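Local coordinates for GTP cyclohydrolase 1 type 2 homolog (Escherichia coli, Escherichia coli O157:H7, PDB 1NMO), which holds a dinuclear metal site in a ring-shaped hexamer and may take part in degrading radiation-damaged nucleotides, at the interface of chains A and B. Coordinates in Å, arbitrary orientation; residue numbers count along the deposited sequence, not the author numbering. Chains: chain A/B, Hypothetical protein ybgI.

The interface of chains A and B. Residues chain A 180, 201-202, 205-206; chain B 78.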
# COMPACT_ATOMS: atom_id res chain seq x y z
N ASP A 180 24.50 23.28 -19.05
CA ASP A 180 24.47 24.51 -19.81
C ASP A 180 25.48 24.46 -20.93
O ASP A 180 25.18 24.84 -22.07
CB ASP A 180 24.78 25.70 -18.95
CG ASP A 180 23.66 26.04 -17.98
OD1 ASP A 180 22.48 25.63 -18.18
OD2 ASP A 180 24.02 26.74 -17.00
N HIS A 201 15.68 24.41 -14.48
CA HIS A 201 15.43 25.67 -15.22
C HIS A 201 16.30 25.66 -16.49
O HIS A 201 15.98 26.28 -17.54
CB HIS A 201 15.81 26.90 -14.34
CG HIS A 201 15.18 26.87 -12.98
ND1 HIS A 201 13.82 26.71 -12.80
CD2 HIS A 201 15.72 26.86 -11.73
CE1 HIS A 201 13.55 26.61 -11.50
NE2 HIS A 201 14.69 26.70 -10.84
N SER A 202 17.45 25.00 -16.39
CA SER A 202 18.29 24.94 -17.59
C SER A 202 17.61 24.11 -18.67
O SER A 202 17.60 24.51 -19.81
CB SER A 202 19.66 24.33 -17.28
OG SER A 202 20.37 25.15 -16.37
N GLU A 205 14.51 26.32 -19.92
CA GLU A 205 14.84 27.56 -20.60
C GLU A 205 15.68 27.47 -21.84
O GLU A 205 15.74 28.42 -22.65
CB GLU A 205 15.44 28.52 -19.58
CG GLU A 205 14.31 29.09 -18.64
CD GLU A 205 14.89 29.96 -17.48
OE1 GLU A 205 15.80 30.81 -17.70
OE2 GLU A 205 14.46 29.80 -16.32
N GLN A 206 16.33 26.33 -22.03
CA GLN A 206 17.14 26.12 -23.22
C GLN A 206 16.52 25.07 -24.14
O GLN A 206 17.13 24.70 -25.13
CB GLN A 206 18.61 25.80 -22.86
CG GLN A 206 19.35 27.05 -22.28
CD GLN A 206 20.68 26.73 -21.49
OE1 GLN A 206 20.83 25.65 -20.87
NE2 GLN A 206 21.62 27.69 -21.46
N MSE B 78 20.47 32.10 -21.27
CA MSE B 78 19.55 32.33 -20.15
C MSE B 78 19.74 33.62 -19.42
O MSE B 78 18.74 34.32 -19.05
CB MSE B 78 19.67 31.18 -19.14
CG MSE B 78 19.05 29.91 -19.66
SE MSE B 78 19.64 28.52 -18.44
CE MSE B 78 18.38 28.69 -16.95
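B:Met78, with helical backbone angles at the N-terminal end of helix 78-87, points its side chain against the last turns of A helix 197-205, where A:His201, A:Ser202 and A:Glu205 are also helical and A:Gln206 follows in the loop. In this toroidal hexamer of the GTP cyclohydrolase I type 2/NIF3 family, a selenomethionine, standing in for methionine, packs against the end of that helix and A:Gln206 of the neighbouring subunit with 102 Å² of its surface hidden, and the two-fold symmetry of the interface repeats the contact with the chains exchanged.

The side chain of B:Met78 runs out nearly straight to the selenium and then bends at its third torsion (82°), which turns the terminal methyl toward the helix. There CE lies 3.5 Å from the backbone carbonyl O of A:His201, whose CB adds a looser contact. The same methyl also rests against CA of A:Ser202. A:Glu205 flanks the methyl with its extended chain, crossing B:Met78 at about a right angle; its carboxylate oxygen OE1 comes within 3.4 Å of CE. CD of the carboxylate and CB of the stem also meet the methyl, and CB rests against CG of B:Met78 as well.

A:Gln206 closes the other flank. Its extended side chain also crosses B:Met78, bringing the terminal amide beside the selenium, so that both CD and NE2 of A:Gln206 lie 3.7 Å from SE of B:Met78. Near the selenium, OG of A:Ser202 stands 4.0 Å from SE. A:Asp180 of helix 179-185 crosses B:Met78 at about a right angle too, its OD1 4.1 Å from SE. A hydrogen bond of 2.8 Å ties OG of A:Ser202 to this carboxylate OD1 of A:Asp180. The hydroxyl meets the syn side of that oxygen, 19° out of the carboxylate plane, a link that should steady both polar groups next to the selenium.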